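Local coordinates for protein sucrose 6(F)-phosphate phosphorylase (Thermoanaerobacterium thermosaccharolyticum DSM 571, PDB 6S9V) that is a phosphorylase with an alpha-amylase-type catalytic domain, built on a closed eight-stranded parallel barrel of the TIM type, at residues 261-275 and 291-305. Numbering follows the deposited sequence.
Sequences YKLAERGFLIYDFIL and LYHYLKNRPINQFTM
The Tyr294 ring is sandwiched: Ile274 CG2 stands over the centre of one face, 3.7 Å from the centroid, and Arg298 CD lies off-centre on the opposite face. At its edge, Tyr294 OH donates to Asp272 OD1 (2.6 Å), coming from above the carboxylate plane, which is turned 72° from the ring. Backbone N of Leu275 and of Ile274 also donate to Asp272 OD1 and cap the turn into helix 275-285, so that with Tyr294 three bonds grip this buried oxygen. Asp272 sends its carboxylate toward Tyr294 and Arg298 because chi1 is -169°, which sets CG opposite the backbone N. Asp272 OD2 accepts the salt bridge from Arg298 NH2 at 2.8 Å, on its anti side. Guanidinium and carboxylate are nearly coplanar (18°); this cation probably stabilises the charged form of Asp272. Tyr261 carries Pro299 CD over one face as a CH-pi contact, almost along the ring normal, while Tyr261 OH donates a hydrogen bond to Asn297 O, in the carbonyl plane and on a lone pair. Phe303 N to Ile270 O (2.9 Å) and Asp272 N to Phe303 O (2.9 Å) pair the strands in parallel, and water 1 joins Phe268 O to Asn301 O. Strands 269-271 and 302-304, neighbours linked through intervening helices, form a beta-alpha-beta crossover of the TIM barrel.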
loop_
_atom_site.group_PDB
_atom_site.type_symbol
_atom_site.label_atom_id
_atom_site.label_comp_id
_atom_site.label_asym_id
_atom_site.label_seq_id
_atom_site.Cartn_x
_atom_site.Cartn_y
_atom_site.Cartn_z
ATOM N N TYR A 261 -12.993 -1.430 -8.695
ATOM C CA TYR A 261 -13.951 -2.527 -8.777
ATOM C C TYR A 261 -13.813 -3.296 -10.087
ATOM O O TYR A 261 -13.948 -4.526 -10.112
ATOM C CB TYR A 261 -15.369 -2.000 -8.613
ATOM C CG TYR A 261 -15.771 -1.697 -7.179
ATOM C CD1 TYR A 261 -14.832 -1.323 -6.216
ATOM C CD2 TYR A 261 -17.100 -1.775 -6.799
ATOM C CE1 TYR A 261 -15.226 -1.038 -4.900
ATOM C CE2 TYR A 261 -17.498 -1.488 -5.507
ATOM C CZ TYR A 261 -16.568 -1.123 -4.562
ATOM O OH TYR A 261 -17.014 -0.859 -3.280
ATOM N N LYS A 262 -13.544 -2.595 -11.188
ATOM C CA LYS A 262 -13.366 -3.286 -12.463
ATOM C C LYS A 262 -12.114 -4.157 -12.439
ATOM O O LYS A 262 -12.111 -5.263 -12.989
ATOM C CB LYS A 262 -13.311 -2.265 -13.597
ATOM C CG LYS A 262 -13.165 -2.852 -14.989
ATOM C CD LYS A 262 -13.406 -1.760 -16.027
ATOM C CE LYS A 262 -12.891 -2.129 -17.403
ATOM N NZ LYS A 262 -12.948 -0.942 -18.309
ATOM N N LEU A 263 -11.044 -3.683 -11.797
ATOM C CA LEU A 263 -9.849 -4.503 -11.635
ATOM C C LEU A 263 -10.170 -5.800 -10.899
ATOM O O LEU A 263 -9.806 -6.894 -11.351
ATOM C CB LEU A 263 -8.780 -3.708 -10.882
ATOM C CG LEU A 263 -8.071 -2.650 -11.716
ATOM C CD1 LEU A 263 -7.224 -1.752 -10.811
ATOM C CD2 LEU A 263 -7.228 -3.288 -12.792
ATOM N N ALA A 264 -10.859 -5.693 -9.757
ATOM C CA ALA A 264 -11.278 -6.883 -9.018
ATOM C C ALA A 264 -12.216 -7.750 -9.849
ATOM O O ALA A 264 -12.097 -8.984 -9.852
ATOM C CB ALA A 264 -11.958 -6.472 -7.706
ATOM N N GLU A 265 -13.159 -7.127 -10.561
ATOM C CA GLU A 265 -14.084 -7.890 -11.398
ATOM C C GLU A 265 -13.338 -8.664 -12.481
ATOM O O GLU A 265 -13.782 -9.743 -12.903
ATOM C CB GLU A 265 -15.122 -6.937 -12.004
ATOM C CG GLU A 265 -16.307 -7.614 -12.690
ATOM C CD GLU A 265 -16.027 -8.017 -14.131
ATOM O OE1 GLU A 265 -15.241 -7.319 -14.809
ATOM O OE2 GLU A 265 -16.603 -9.028 -14.590
ATOM N N ARG A 266 -12.217 -8.130 -12.951
ATOM C CA ARG A 266 -11.403 -8.786 -13.962
ATOM C C ARG A 266 -10.356 -9.720 -13.378
ATOM O O ARG A 266 -9.557 -10.280 -14.140
ATOM C CB ARG A 266 -10.743 -7.730 -14.851
ATOM C CG ARG A 266 -11.758 -7.031 -15.741
ATOM C CD ARG A 266 -11.123 -6.063 -16.712
ATOM N NE ARG A 266 -12.110 -5.583 -17.678
ATOM C CZ ARG A 266 -11.809 -4.938 -18.801
ATOM N NH1 ARG A 266 -10.544 -4.695 -19.109
ATOM N NH2 ARG A 266 -12.774 -4.554 -19.625
ATOM N N GLY A 267 -10.378 -9.954 -12.066
ATOM C CA GLY A 267 -9.519 -10.949 -11.456
ATOM C C GLY A 267 -8.195 -10.460 -10.919
ATOM O O GLY A 267 -7.293 -11.283 -10.711
ATOM N N PHE A 268 -8.037 -9.155 -10.704
ATOM C CA PHE A 268 -6.826 -8.589 -10.126
ATOM C C PHE A 268 -7.017 -8.297 -8.642
ATOM O O PHE A 268 -8.065 -7.791 -8.226
ATOM C CB PHE A 268 -6.416 -7.298 -10.851
ATOM C CG PHE A 268 -6.017 -7.511 -12.285
ATOM C CD1 PHE A 268 -4.728 -7.900 -12.613
ATOM C CD2 PHE A 268 -6.930 -7.316 -13.303
ATOM C CE1 PHE A 268 -4.363 -8.098 -13.933
ATOM C CE2 PHE A 268 -6.570 -7.513 -14.624
ATOM C CZ PHE A 268 -5.284 -7.907 -14.934
ATOM N N LEU A 269 -5.999 -8.616 -7.848
ATOM C CA LEU A 269 -5.984 -8.223 -6.444
ATOM C C LEU A 269 -5.739 -6.723 -6.304
ATOM O O LEU A 269 -4.895 -6.151 -6.997
ATOM C CB LEU A 269 -4.904 -8.992 -5.680
ATOM C CG LEU A 269 -5.096 -10.509 -5.581
ATOM C CD1 LEU A 269 -3.826 -11.207 -5.133
ATOM C CD2 LEU A 269 -6.222 -10.801 -4.601
ATOM N N ILE A 270 -6.485 -6.097 -5.396
ATOM C CA ILE A 270 -6.394 -4.663 -5.150
ATOM C C ILE A 270 -6.289 -4.401 -3.654
ATOM O O ILE A 270 -6.541 -5.268 -2.816
ATOM C CB ILE A 270 -7.601 -3.886 -5.723
ATOM C CG1 ILE A 270 -8.899 -4.348 -5.051
ATOM C CG2 ILE A 270 -7.675 -4.056 -7.240
ATOM C CD1 ILE A 270 -10.099 -3.467 -5.352
ATOM N N TYR A 271 -5.946 -3.153 -3.334
ATOM C CA TYR A 271 -5.989 -2.662 -1.970
ATOM C C TYR A 271 -7.347 -2.038 -1.683
ATOM O O TYR A 271 -7.919 -1.345 -2.528
ATOM C CB TYR A 271 -4.919 -1.603 -1.728
ATOM C CG TYR A 271 -3.522 -2.128 -1.558
ATOM C CD1 TYR A 271 -3.131 -2.727 -0.367
ATOM C CD2 TYR A 271 -2.585 -1.995 -2.571
ATOM C CE1 TYR A 271 -1.843 -3.195 -0.196
ATOM C CE2 TYR A 271 -1.298 -2.462 -2.413
ATOM C CZ TYR A 271 -0.931 -3.058 -1.221
ATOM O OH TYR A 271 0.347 -3.527 -1.055
ATOM N N ASP A 272 -7.830 -2.235 -0.467
ATOM C CA ASP A 272 -9.056 -1.576 -0.030
ATOM C C ASP A 272 -8.683 -0.172 0.441
ATOM O O ASP A 272 -8.316 0.038 1.594
ATOM C CB ASP A 272 -9.739 -2.378 1.069
ATOM C CG ASP A 272 -11.141 -1.871 1.366
ATOM O OD1 ASP A 272 -11.397 -0.676 1.118
ATOM O OD2 ASP A 272 -11.990 -2.668 1.824
ATOM N N PHE A 273 -8.758 0.796 -0.471
ATOM C CA PHE A 273 -8.430 2.183 -0.148
ATOM C C PHE A 273 -9.639 2.998 0.296
ATOM O O PHE A 273 -9.506 4.207 0.535
ATOM C CB PHE A 273 -7.756 2.852 -1.347
ATOM C CG PHE A 273 -6.308 2.424 -1.562
ATOM C CD1 PHE A 273 -5.421 2.296 -0.490
ATOM C CD2 PHE A 273 -5.846 2.146 -2.837
ATOM C CE1 PHE A 273 -4.101 1.917 -0.696
ATOM C CE2 PHE A 273 -4.528 1.764 -3.052
ATOM C CZ PHE A 273 -3.654 1.646 -1.986
ATOM N N ILE A 274 -10.803 2.372 0.424
ATOM C CA ILE A 274 -12.015 3.044 0.892
ATOM C C ILE A 274 -12.218 2.802 2.384
ATOM O O ILE A 274 -12.711 3.688 3.101
ATOM C CB ILE A 274 -13.229 2.572 0.080
ATOM C CG1 ILE A 274 -13.133 3.084 -1.359
ATOM C CG2 ILE A 274 -14.533 3.046 0.703
ATOM C CD1 ILE A 274 -14.021 2.344 -2.333
ATOM N N LEU A 275 -11.852 1.614 2.864
ATOM C CA LEU A 275 -12.069 1.285 4.270
ATOM C C LEU A 275 -11.342 2.208 5.245
ATOM O O LEU A 275 -11.909 2.490 6.314
ATOM C CB LEU A 275 -11.648 -0.164 4.527
ATOM C CG LEU A 275 -12.051 -0.775 5.866
ATOM C CD1 LEU A 275 -13.547 -0.994 5.970
ATOM C CD2 LEU A 275 -11.291 -2.080 6.088
ATOM N N LEU A 291 -20.247 2.457 6.565
ATOM C CA LEU A 291 -19.574 1.164 6.628
ATOM C C LEU A 291 -20.483 0.053 6.128
ATOM O O LEU A 291 -20.066 -0.805 5.341
ATOM C CB LEU A 291 -19.127 0.886 8.061
ATOM C CG LEU A 291 -18.541 -0.502 8.339
ATOM C CD1 LEU A 291 -17.230 -0.694 7.594
ATOM C CD2 LEU A 291 -18.354 -0.689 9.847
ATOM N N TYR A 292 -21.733 0.039 6.594
ATOM C CA TYR A 292 -22.655 -1.004 6.168
ATOM C C TYR A 292 -22.920 -0.921 4.673
ATOM O O TYR A 292 -22.980 -1.950 3.990
ATOM C CB TYR A 292 -23.944 -0.918 6.975
ATOM C CG TYR A 292 -23.927 -1.855 8.169
ATOM C CD1 TYR A 292 -22.827 -1.902 9.019
ATOM C CD2 TYR A 292 -24.996 -2.700 8.430
ATOM C CE1 TYR A 292 -22.793 -2.758 10.107
ATOM C CE2 TYR A 292 -24.979 -3.557 9.519
ATOM C CZ TYR A 292 -23.869 -3.585 10.349
ATOM O OH TYR A 292 -23.841 -4.439 11.425
ATOM N N HIS A 293 -23.080 0.292 4.139
ATOM C CA HIS A 293 -23.270 0.424 2.700
ATOM C C HIS A 293 -22.067 -0.110 1.936
ATOM O O HIS A 293 -22.221 -0.750 0.889
ATOM C CB HIS A 293 -23.514 1.883 2.315
ATOM C CG HIS A 293 -23.830 2.071 0.865
ATOM N ND1 HIS A 293 -24.990 1.598 0.289
ATOM C CD2 HIS A 293 -23.129 2.660 -0.132
ATOM C CE1 HIS A 293 -24.997 1.901 -0.996
ATOM N NE2 HIS A 293 -23.879 2.543 -1.278
ATOM N N TYR A 294 -20.859 0.132 2.454
ATOM C CA TYR A 294 -19.647 -0.323 1.777
ATOM C C TYR A 294 -19.494 -1.841 1.865
ATOM O O TYR A 294 -19.165 -2.503 0.871
ATOM C CB TYR A 294 -18.422 0.389 2.368
ATOM C CG TYR A 294 -17.124 0.007 1.695
ATOM C CD1 TYR A 294 -17.033 -0.019 0.309
ATOM C CD2 TYR A 294 -15.991 -0.316 2.434
ATOM C CE1 TYR A 294 -15.863 -0.365 -0.323
ATOM C CE2 TYR A 294 -14.801 -0.662 1.806
ATOM C CZ TYR A 294 -14.751 -0.686 0.423
ATOM O OH TYR A 294 -13.597 -1.033 -0.234
ATOM N N LEU A 295 -19.718 -2.411 3.054
ATOM C CA LEU A 295 -19.560 -3.848 3.231
ATOM C C LEU A 295 -20.490 -4.636 2.319
ATOM O O LEU A 295 -20.130 -5.731 1.871
ATOM C CB LEU A 295 -19.808 -4.231 4.686
ATOM C CG LEU A 295 -18.755 -3.766 5.686
ATOM C CD1 LEU A 295 -19.160 -4.183 7.100
ATOM C CD2 LEU A 295 -17.393 -4.329 5.344
ATOM N N LYS A 296 -21.673 -4.092 2.030
ATOM C CA LYS A 296 -22.661 -4.748 1.182
ATOM C C LYS A 296 -22.381 -4.568 -0.305
ATOM O O LYS A 296 -23.004 -5.250 -1.120
ATOM C CB LYS A 296 -24.060 -4.199 1.497
ATOM C CG LYS A 296 -24.566 -4.512 2.905
ATOM C CD LYS A 296 -25.914 -3.835 3.198
ATOM C CE LYS A 296 -26.397 -4.129 4.621
ATOM N NZ LYS A 296 -27.714 -3.486 4.927
ATOM N N ASN A 297 -21.449 -3.685 -0.673
ATOM C CA ASN A 297 -21.219 -3.322 -2.064
ATOM C C ASN A 297 -19.721 -3.140 -2.311
ATOM O O ASN A 297 -19.238 -2.058 -2.634
ATOM C CB ASN A 297 -21.960 -2.037 -2.430
ATOM C CG ASN A 297 -23.459 -2.161 -2.290
ATOM O OD1 ASN A 297 -24.133 -2.662 -3.186
ATOM N ND2 ASN A 297 -23.992 -1.708 -1.160
ATOM N N ARG A 298 -18.965 -4.224 -2.159
ATOM C CA ARG A 298 -17.523 -4.170 -2.368
ATOM C C ARG A 298 -17.039 -5.559 -2.732
ATOM O O ARG A 298 -17.610 -6.548 -2.264
ATOM C CB ARG A 298 -16.790 -3.662 -1.114
ATOM C CG ARG A 298 -16.712 -4.668 0.025
ATOM C CD ARG A 298 -16.080 -4.070 1.272
ATOM N NE ARG A 298 -14.623 -4.215 1.330
ATOM C CZ ARG A 298 -13.991 -5.340 1.651
ATOM N NH1 ARG A 298 -14.687 -6.442 1.905
ATOM N NH2 ARG A 298 -12.664 -5.372 1.695
ATOM N N PRO A 299 -16.005 -5.673 -3.560
ATOM C CA PRO A 299 -15.403 -6.994 -3.783
ATOM C C PRO A 299 -14.691 -7.450 -2.519
ATOM O O PRO A 299 -14.199 -6.642 -1.727
ATOM C CB PRO A 299 -14.423 -6.756 -4.935
ATOM C CG PRO A 299 -14.118 -5.283 -4.890
ATOM C CD PRO A 299 -15.343 -4.605 -4.330
ATOM N N ILE A 300 -14.629 -8.766 -2.329
ATOM C CA ILE A 300 -14.015 -9.267 -1.106
ATOM C C ILE A 300 -12.535 -9.583 -1.272
ATOM O O ILE A 300 -11.832 -9.747 -0.265
ATOM C CB ILE A 300 -14.741 -10.511 -0.562
ATOM C CG1 ILE A 300 -14.557 -11.710 -1.486
ATOM C CG2 ILE A 300 -16.222 -10.210 -0.366
ATOM C CD1 ILE A 300 -15.173 -12.982 -0.930
ATOM N N ASN A 301 -12.040 -9.705 -2.503
ATOM C CA ASN A 301 -10.641 -10.091 -2.711
ATOM C C ASN A 301 -9.767 -8.836 -2.754
ATOM O O ASN A 301 -9.225 -8.413 -3.776
ATOM C CB ASN A 301 -10.511 -10.975 -3.941
ATOM C CG ASN A 301 -10.997 -12.400 -3.663
ATOM O OD1 ASN A 301 -10.277 -13.218 -3.076
ATOM N ND2 ASN A 301 -12.233 -12.683 -4.041
ATOM N N GLN A 302 -9.655 -8.237 -1.574
ATOM C CA GLN A 302 -8.868 -7.037 -1.351
ATOM C C GLN A 302 -7.945 -7.242 -0.159
ATOM O O GLN A 302 -8.230 -8.031 0.744
ATOM C CB GLN A 302 -9.750 -5.828 -1.069
ATOM C CG GLN A 302 -10.850 -5.576 -2.068
ATOM C CD GLN A 302 -11.453 -4.195 -1.881
ATOM O OE1 GLN A 302 -10.745 -3.186 -1.933
ATOM N NE2 GLN A 302 -12.755 -4.145 -1.633
ATOM N N PHE A 303 -6.839 -6.506 -0.155
ATOM C CA PHE A 303 -5.993 -6.397 1.024
ATOM C C PHE A 303 -6.466 -5.194 1.821
ATOM O O PHE A 303 -6.494 -4.076 1.293
ATOM C CB PHE A 303 -4.531 -6.252 0.629
ATOM C CG PHE A 303 -3.899 -7.539 0.206
ATOM C CD1 PHE A 303 -4.238 -8.123 -1.000
ATOM C CD2 PHE A 303 -2.971 -8.164 1.015
ATOM C CE1 PHE A 303 -3.650 -9.311 -1.397
ATOM C CE2 PHE A 303 -2.382 -9.351 0.628
ATOM C CZ PHE A 303 -2.724 -9.928 -0.578
ATOM N N THR A 304 -6.873 -5.428 3.067
ATOM C CA THR A 304 -7.397 -4.351 3.892
ATOM C C THR A 304 -6.305 -3.746 4.764
ATOM O O THR A 304 -5.281 -4.369 5.065
ATOM C CB THR A 304 -8.539 -4.823 4.792
ATOM O OG1 THR A 304 -8.044 -5.754 5.763
ATOM C CG2 THR A 304 -9.644 -5.465 3.973
ATOM N N MET A 305 -6.544 -2.505 5.170
ATOM C CA MET A 305 -5.604 -1.784 6.005
ATOM C C MET A 305 -6.377 -0.679 6.693
ATOM O O MET A 305 -7.466 -0.298 6.263
ATOM C CB MET A 305 -4.457 -1.204 5.181
ATOM C CG MET A 305 -4.903 -0.027 4.313
ATOM S SD MET A 305 -3.737 0.364 3.007
ATOM C CE MET A 305 -4.437 -0.616 1.687
HETATM O O HOH W 1 -9.610 -8.906 -6.445
HETATM O O HOH W 2 -8.498 -1.184 3.974
#